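Side-chain contact in G-protein alpha subunit Galpha7 (Naegleria fowleri, PDB 6NE6), which probably binds and hydrolyses GTP as the alpha subunit of a heterotrimeric G protein, acting as a switch in signalling: residues V59-T64 with A107-E112. Residues are numbered along the deposited sequence; the frame is centred on the assembly and turned at random. Where two conformers were deposited one is given.
Sequences VLIQAT and AELWKE
L60 and I61, neighbours on the long helix 39-66, reach across to W110 and L109 of the segment 107-112, inside the all-helical domain that G-protein alpha subunits carry beside their Ras-like GTPase domain. L60 points at the other segment, and its CD1 approaches the indole obliquely, 4.3 Å from CZ3 of W110. Leucine suits the place because its two methyls can serve several neighbours: I127, I115 and F135 also touch this side chain. In W110, CG lies anti to the backbone N (chi1 -179°), which carries the ring out until its six-membered end lies by L60. F135 meets the indole with the planes about 40° apart, and NE1 is hydrogen-bonded to D136 OD1, tying the ring to helix 131-136.

I61 makes the tighter contact. With CG1 anti to the carbonyl carbon (chi1 -68°), its longer branch extends toward L109, and the two side chains cross at about a right angle. Isoleucine fits because this branch ends in a methyl that reaches the partner, and L109 offers a methyl in return: I61 CD1 lies 3.8 Å from L109 CD1. The place is buried and apolar, and I83 of helix 74-89 touches both residues, so three helices share this core.

Beyond L109 a type I turn runs to E112, which sits at the N-cap of helix 113-120, its OE2 taking the hydrogen bond from A114 N. T64 is polar yet buried, and its own helix provides for the hydroxyl: OG1 donates to I61 O at 2.7 Å, on a lone pair in the carbonyl plane.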
ATOM      1  N   VAL A  59      14.368  11.522   2.154  1.00 12.07           N
ATOM      2  CA  VAL A  59      13.248  12.196   2.805  1.00 15.05           C
ATOM      3  C   VAL A  59      13.567  12.444   4.269  1.00 14.30           C
ATOM      4  O   VAL A  59      13.296  13.527   4.802  1.00 16.54           O
ATOM      5  CB  VAL A  59      11.958  11.375   2.642  1.00 14.70           C
ATOM      6  CG1 VAL A  59      10.825  11.993   3.486  1.00 15.87           C
ATOM      7  CG2 VAL A  59      11.550  11.338   1.171  1.00 16.89           C
ATOM      8  N   LEU A  60      14.162  11.452   4.937  1.00 13.05           N
ATOM      9  CA  LEU A  60      14.552  11.635   6.333  1.00 13.31           C
ATOM     10  C   LEU A  60      15.595  12.737   6.482  1.00 13.70           C
ATOM     11  O   LEU A  60      15.519  13.544   7.414  1.00 14.83           O
ATOM     12  CB  LEU A  60      15.061  10.311   6.913  1.00 13.96           C
ATOM     13  CG  LEU A  60      13.926   9.305   7.156  1.00 14.80           C
ATOM     14  CD1 LEU A  60      14.432   7.903   7.382  1.00 16.28           C
ATOM     15  CD2 LEU A  60      13.081   9.760   8.352  1.00 16.41           C
ATOM     16  N   ILE A  61      16.574  12.794   5.574  1.00 13.83           N
ATOM     17  CA  ILE A  61      17.572  13.859   5.642  1.00 14.93           C
ATOM     18  C   ILE A  61      16.899  15.215   5.502  1.00 13.54           C
ATOM     19  O   ILE A  61      17.159  16.140   6.281  1.00 16.10           O
ATOM     20  CB  ILE A  61      18.653  13.659   4.566  1.00 12.98           C
ATOM     21  CG1 ILE A  61      19.490  12.425   4.873  1.00 13.72           C
ATOM     22  CG2 ILE A  61      19.567  14.911   4.477  1.00 15.25           C
ATOM     23  CD1 ILE A  61      20.297  11.914   3.662  1.00 14.20           C
ATOM     24  N   GLN A  62      16.024  15.363   4.508  1.00 12.55           N
ATOM     25  CA  GLN A  62      15.309  16.629   4.337  0.59 17.52           C
ATOM     26  C   GLN A  62      14.482  16.956   5.574  1.00 15.71           C
ATOM     27  O   GLN A  62      14.376  18.123   5.974  1.00 19.79           O
ATOM     28  CB  GLN A  62      14.404  16.579   3.103  0.59 18.98           C
ATOM     29  CG  GLN A  62      15.124  16.302   1.801  0.59 25.99           C
ATOM     30  CD  GLN A  62      16.417  17.068   1.689  0.59 26.80           C
ATOM     31  OE1 GLN A  62      16.449  18.295   1.806  0.59 31.53           O
ATOM     32  NE2 GLN A  62      17.503  16.343   1.471  0.59 27.49           N
ATOM     33  N   ALA A  63      13.894  15.928   6.188  1.00 14.54           N
ATOM     34  CA  ALA A  63      13.081  16.128   7.384  1.00 15.32           C
ATOM     35  C   ALA A  63      13.911  16.695   8.532  1.00 19.33           C
ATOM     36  O   ALA A  63      13.423  17.536   9.295  1.00 19.38           O
ATOM     37  CB  ALA A  63      12.426  14.809   7.792  1.00 15.78           C
ATOM     38  N   THR A  64      15.163  16.238   8.693  1.00 17.93           N
ATOM     39  CA  THR A  64      15.985  16.802   9.768  1.00 18.26           C
ATOM     40  C   THR A  64      16.235  18.282   9.528  1.00 20.17           C
ATOM     41  O   THR A  64      16.339  19.066  10.481  1.00 20.85           O
ATOM     42  CB  THR A  64      17.343  16.091   9.916  1.00 15.60           C
ATOM     43  OG1 THR A  64      18.199  16.405   8.799  1.00 16.55           O
ATOM     44  CG2 THR A  64      17.199  14.584  10.096  1.00 16.50           C
ATOM     45  N   ALA A 107      23.083   2.544   6.118  1.00 14.69           N
ATOM     46  CA  ALA A 107      22.973   1.867   7.411  1.00 14.86           C
ATOM     47  C   ALA A 107      23.583   2.699   8.532  1.00 16.61           C
ATOM     48  O   ALA A 107      23.056   2.729   9.654  1.00 15.38           O
ATOM     49  CB  ALA A 107      23.640   0.495   7.349  1.00 16.05           C
ATOM     50  N   GLU A 108      24.701   3.375   8.257  1.00 15.52           N
ATOM     51  CA  GLU A 108      25.279   4.230   9.283  1.00 15.56           C
ATOM     52  C   GLU A 108      24.363   5.416   9.579  1.00 14.63           C
ATOM     53  O   GLU A 108      24.149   5.769  10.749  1.00 19.45           O
ATOM     54  CB  GLU A 108      26.682   4.681   8.856  1.00 15.93           C
ATOM     55  CG  GLU A 108      27.522   5.292   9.958  1.00 19.70           C
ATOM     56  CD  GLU A 108      27.820   4.342  11.123  1.00 18.08           C
ATOM     57  OE1 GLU A 108      28.022   3.114  10.910  1.00 20.33           O
ATOM     58  OE2 GLU A 108      27.850   4.829  12.266  1.00 23.24           O
ATOM     59  N   LEU A 109      23.795   6.039   8.540  1.00 12.59           N
ATOM     60  CA  LEU A 109      22.877   7.155   8.777  1.00 13.46           C
ATOM     61  C   LEU A 109      21.605   6.720   9.494  1.00 18.88           C
ATOM     62  O   LEU A 109      20.978   7.526  10.189  1.00 16.51           O
ATOM     63  CB  LEU A 109      22.507   7.837   7.461  1.00 16.88           C
ATOM     64  CG  LEU A 109      23.244   9.106   7.054  1.00 26.95           C
ATOM     65  CD1 LEU A 109      22.450   9.800   5.949  1.00 29.99           C
ATOM     66  CD2 LEU A 109      23.460  10.053   8.227  1.00 24.02           C
ATOM     67  N   TRP A 110      21.184   5.467   9.318  1.00 13.30           N
ATOM     68  CA  TRP A 110      20.004   4.992  10.034  1.00 13.43           C
ATOM     69  C   TRP A 110      20.218   4.954  11.548  1.00 14.13           C
ATOM     70  O   TRP A 110      19.236   4.841  12.293  1.00 17.25           O
ATOM     71  CB  TRP A 110      19.637   3.618   9.460  1.00 16.30           C
ATOM     72  CG  TRP A 110      18.428   2.885  10.004  1.00 14.67           C
ATOM     73  CD1 TRP A 110      18.397   1.582  10.393  1.00 17.70           C
ATOM     74  CD2 TRP A 110      17.081   3.378  10.155  1.00 15.04           C
ATOM     75  NE1 TRP A 110      17.131   1.231  10.798  1.00 16.44           N
ATOM     76  CE2 TRP A 110      16.305   2.313  10.661  1.00 15.86           C
ATOM     77  CE3 TRP A 110      16.461   4.611   9.921  1.00 14.35           C
ATOM     78  CZ2 TRP A 110      14.934   2.438  10.937  1.00 16.02           C
ATOM     79  CZ3 TRP A 110      15.098   4.740  10.203  1.00 12.70           C
ATOM     80  CH2 TRP A 110      14.356   3.654  10.706  1.00 13.24           C
ATOM     81  N   LYS A 111      21.471   5.086  12.019  1.00 15.57           N
ATOM     82  CA  LYS A 111      21.788   5.199  13.443  1.00 14.12           C
ATOM     83  C   LYS A 111      21.846   6.643  13.938  1.00 17.06           C
ATOM     84  O   LYS A 111      21.954   6.857  15.153  1.00 18.93           O
ATOM     85  CB  LYS A 111      23.140   4.530  13.740  1.00 14.08           C
ATOM     86  CG  LYS A 111      23.263   3.094  13.241  1.00 16.25           C
ATOM     87  CD  LYS A 111      24.696   2.596  13.457  1.00 22.29           C
ATOM     88  CE  LYS A 111      25.069   1.478  12.478  1.00 25.54           C
ATOM     89  NZ  LYS A 111      26.553   1.200  12.491  1.00 25.72           N
ATOM     90  N   GLU A 112      21.771   7.624  13.040  1.00 13.07           N
ATOM     91  CA  GLU A 112      21.972   9.024  13.415  1.00 14.37           C
ATOM     92  C   GLU A 112      20.769   9.541  14.204  1.00 13.48           C
ATOM     93  O   GLU A 112      19.630   9.414  13.745  1.00 13.14           O
ATOM     94  CB  GLU A 112      22.204   9.860  12.145  1.00 14.53           C
ATOM     95  CG  GLU A 112      21.964  11.347  12.282  1.00 17.78           C
ATOM     96  CD  GLU A 112      22.929  12.001  13.250  1.00 19.08           C
ATOM     97  OE1 GLU A 112      24.103  11.577  13.304  1.00 18.95           O
ATOM     98  OE2 GLU A 112      22.514  12.935  13.964  1.00 17.14           O
TER